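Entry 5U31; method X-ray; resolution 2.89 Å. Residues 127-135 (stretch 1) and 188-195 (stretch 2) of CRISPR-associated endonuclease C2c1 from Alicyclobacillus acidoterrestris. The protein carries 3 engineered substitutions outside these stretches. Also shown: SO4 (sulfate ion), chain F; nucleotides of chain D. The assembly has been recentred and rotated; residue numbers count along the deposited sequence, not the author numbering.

Stretch 1 (127-135) SPLADKDAV
Stretch 2 (188-195) LKPLMRVY

Contact between residues 127-135 and 188-195 of the C2c1 endonuclease, centred on the carbonyl of Leu129. This oxygen, near the end of a helix, accepts two backbone hydrogen bonds: from Met192 N to Leu129 O at 3.0 Å, nearly straight at 165°, and from Leu191 N to Leu129 O at 2.8 Å, short but weak because its angle is 125°. The second anchor is Lys189, whose side chain (t, p, t, p) starts sideways and brings its ammonium to the turn: NZ donates to Ala134 O at 3.0 Å and, weakly, to Lys132 O at 3.5 Å. Pro128 O and Lys189 O, both acceptors, lie 3.2 Å apart without bonding.

The receiving backbone is a helix end running into a type I turn. Ala130 N (3.1 Å) and Asp131 N (2.6 Å) both donate to Ser127 O; Asp131 then leaves helical geometry (phi/psi -91/124), and the turn spans Asp131 to Ala134, with a weak bond from Ala134 N to Asp131 O at 3.3 Å. Asp131 (chi1 t) braces it, its OD2 accepting from Asp133 N at 2.8 Å. Just beyond, Val135 N donates to OP1 of DT6 in chain D at 2.8 Å.

Stretch 2 has no regular helix or strand. In register, the CA atoms of Leu129 and Leu191 are 5.1 Å apart, those of Ala130 and Pro190 4.7 Å. Packing surrounds the polar centre: Ala130 CB meets Val194 CG2 (chi1 t) at 3.7 Å, Lys132 CG reaches Pro190 CG (C-gamma exo ring) at 3.7 Å, and Leu129 CD2 (m, t) lies more loosely, 4.5 Å from Leu191 CB. Selenomethionine Met192 (m, t, t) brings its O within 3.7 Å of Ala130 CA. Arg193 CB points away from stretch 1; its NH1 donates to sulfate O3 at 2.9 Å. In all, 499 Å² is buried, both sides summed.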

# COMPACT_ATOMS: atom_id res chain seq x y z
N SER A 127 4.78 18.35 -36.46
CA SER A 127 4.77 19.15 -37.69
C SER A 127 5.28 18.35 -38.88
O SER A 127 4.58 18.33 -39.91
CB SER A 127 5.56 20.45 -37.47
OG SER A 127 4.70 21.50 -37.06
N PRO A 128 6.43 17.67 -38.83
CA PRO A 128 6.83 16.86 -39.99
C PRO A 128 5.81 15.80 -40.37
O PRO A 128 5.76 15.40 -41.54
CB PRO A 128 8.15 16.23 -39.53
CG PRO A 128 8.68 17.18 -38.53
CD PRO A 128 7.49 17.69 -37.80
N LEU A 129 4.99 15.32 -39.44
CA LEU A 129 4.00 14.31 -39.77
C LEU A 129 2.63 14.90 -40.10
O LEU A 129 1.79 14.18 -40.64
CB LEU A 129 3.85 13.30 -38.63
CG LEU A 129 5.08 12.47 -38.23
CD1 LEU A 129 4.72 11.57 -37.08
CD2 LEU A 129 5.60 11.66 -39.39
N ALA A 130 2.38 16.17 -39.80
CA ALA A 130 1.07 16.74 -40.07
C ALA A 130 1.10 18.04 -40.85
O ALA A 130 0.06 18.43 -41.41
CB ALA A 130 0.30 16.98 -38.76
N ASP A 131 2.23 18.73 -40.93
CA ASP A 131 2.34 19.98 -41.67
C ASP A 131 2.75 19.67 -43.10
O ASP A 131 3.78 19.02 -43.33
CB ASP A 131 3.34 20.91 -41.00
CG ASP A 131 3.21 22.34 -41.46
OD1 ASP A 131 3.06 23.23 -40.60
OD2 ASP A 131 3.26 22.58 -42.69
N LYS A 132 1.94 20.12 -44.06
CA LYS A 132 2.24 19.89 -45.46
C LYS A 132 3.60 20.45 -45.85
O LYS A 132 4.29 19.87 -46.70
CB LYS A 132 1.15 20.52 -46.33
CG LYS A 132 0.72 19.68 -47.52
CD LYS A 132 -0.57 20.23 -48.11
CE LYS A 132 -1.24 19.23 -49.04
NZ LYS A 132 -2.55 19.73 -49.56
N ASP A 133 4.02 21.56 -45.24
CA ASP A 133 5.23 22.26 -45.64
C ASP A 133 6.32 22.20 -44.57
O ASP A 133 7.21 23.06 -44.56
CB ASP A 133 4.91 23.72 -45.97
CG ASP A 133 3.77 23.87 -46.95
OD1 ASP A 133 3.84 23.28 -48.06
OD2 ASP A 133 2.79 24.57 -46.61
N ALA A 134 6.26 21.22 -43.68
CA ALA A 134 7.20 21.17 -42.57
C ALA A 134 8.60 20.81 -43.05
O ALA A 134 8.77 20.02 -43.99
CB ALA A 134 6.74 20.18 -41.52
N VAL A 135 9.60 21.40 -42.40
CA VAL A 135 11.01 21.13 -42.66
C VAL A 135 11.72 20.58 -41.44
O VAL A 135 12.93 20.34 -41.49
CB VAL A 135 11.73 22.39 -43.18
CG1 VAL A 135 12.85 22.01 -44.11
CG2 VAL A 135 10.75 23.31 -43.89
N LEU A 188 3.39 10.50 -48.50
CA LEU A 188 2.88 10.61 -47.14
C LEU A 188 3.46 11.81 -46.41
O LEU A 188 3.66 11.76 -45.19
CB LEU A 188 3.17 9.33 -46.37
CG LEU A 188 2.65 8.05 -47.02
CD1 LEU A 188 3.33 6.83 -46.41
CD2 LEU A 188 1.13 7.95 -46.87
N LYS A 189 3.76 12.90 -47.13
CA LYS A 189 4.40 14.05 -46.50
C LYS A 189 3.55 14.61 -45.37
O LYS A 189 4.11 14.89 -44.29
CB LYS A 189 4.72 15.12 -47.54
CG LYS A 189 5.41 16.35 -46.95
CD LYS A 189 6.74 15.98 -46.33
CE LYS A 189 7.52 17.22 -45.94
NZ LYS A 189 6.73 18.06 -45.00
N PRO A 190 2.25 14.81 -45.52
CA PRO A 190 1.39 14.78 -44.34
C PRO A 190 0.95 13.35 -44.11
O PRO A 190 0.21 12.78 -44.92
CB PRO A 190 0.23 15.71 -44.71
CG PRO A 190 0.59 16.30 -46.06
CD PRO A 190 1.53 15.33 -46.69
N LEU A 191 1.43 12.72 -43.03
CA LEU A 191 0.93 11.40 -42.68
C LEU A 191 -0.43 11.51 -42.01
O LEU A 191 -1.40 10.88 -42.44
CB LEU A 191 1.92 10.69 -41.76
CG LEU A 191 2.05 9.16 -41.77
CD1 LEU A 191 2.29 8.65 -40.36
CD2 LEU A 191 0.87 8.45 -42.40
N MSE A 192 -0.51 12.32 -40.96
CA MSE A 192 -1.72 12.46 -40.16
C MSE A 192 -2.34 13.83 -40.36
O MSE A 192 -1.80 14.67 -41.08
CB MSE A 192 -1.41 12.25 -38.69
CG MSE A 192 -0.71 10.95 -38.38
SE MSE A 192 0.14 11.04 -36.64
CE MSE A 192 0.87 9.24 -36.57
N ARG A 193 -3.46 14.06 -39.69
CA ARG A 193 -4.14 15.33 -39.77
C ARG A 193 -3.83 16.16 -38.53
O ARG A 193 -3.50 15.63 -37.47
CB ARG A 193 -5.65 15.13 -39.90
CG ARG A 193 -6.01 13.96 -40.80
CD ARG A 193 -7.49 13.83 -41.01
NE ARG A 193 -7.86 14.33 -42.33
CZ ARG A 193 -7.89 13.59 -43.43
NH1 ARG A 193 -7.58 12.30 -43.36
NH2 ARG A 193 -8.23 14.13 -44.59
N VAL A 194 -3.91 17.48 -38.69
CA VAL A 194 -3.96 18.37 -37.54
C VAL A 194 -5.39 18.34 -37.02
O VAL A 194 -6.31 18.81 -37.70
CB VAL A 194 -3.51 19.78 -37.90
CG1 VAL A 194 -3.64 20.68 -36.69
CG2 VAL A 194 -2.08 19.76 -38.39
N TYR A 195 -5.58 17.77 -35.83
CA TYR A 195 -6.93 17.54 -35.32
C TYR A 195 -7.78 18.80 -35.35
O TYR A 195 -8.94 18.77 -35.78
CB TYR A 195 -6.87 16.98 -33.89
CG TYR A 195 -8.26 16.86 -33.29
CD1 TYR A 195 -8.80 17.88 -32.53
CD2 TYR A 195 -9.04 15.74 -33.53
CE1 TYR A 195 -10.06 17.78 -32.01
CE2 TYR A 195 -10.31 15.63 -33.01
CZ TYR A 195 -10.82 16.66 -32.25
OH TYR A 195 -12.08 16.56 -31.72
S SO4 F . -7.02 9.66 -41.29
O1 SO4 F . -7.21 8.51 -40.42
O2 SO4 F . -7.00 9.19 -42.68
O3 SO4 F . -8.11 10.61 -41.10
O4 SO4 F . -5.75 10.32 -41.00
P DT D 6 9.01 23.16 -39.05
OP1 DT D 6 9.62 23.33 -40.38
OP2 DT D 6 8.16 21.99 -38.71
O5' DT D 6 10.18 23.20 -37.95
C5' DT D 6 11.20 24.15 -38.06
C4' DT D 6 12.08 24.11 -36.83
O4' DT D 6 11.35 24.60 -35.69
C3' DT D 6 12.52 22.71 -36.41
O3' DT D 6 13.78 22.41 -36.98
C2' DT D 6 12.61 22.80 -34.87
C1' DT D 6 12.05 24.18 -34.55
N1 DT D 6 11.14 24.20 -33.38
C2 DT D 6 11.54 24.84 -32.24
O2 DT D 6 12.61 25.42 -32.15
N3 DT D 6 10.65 24.79 -31.21
C4 DT D 6 9.41 24.17 -31.20
O4 DT D 6 8.68 24.19 -30.22
C5 DT D 6 9.05 23.50 -32.43
C7 DT D 6 7.74 22.79 -32.54
C6 DT D 6 9.92 23.55 -33.45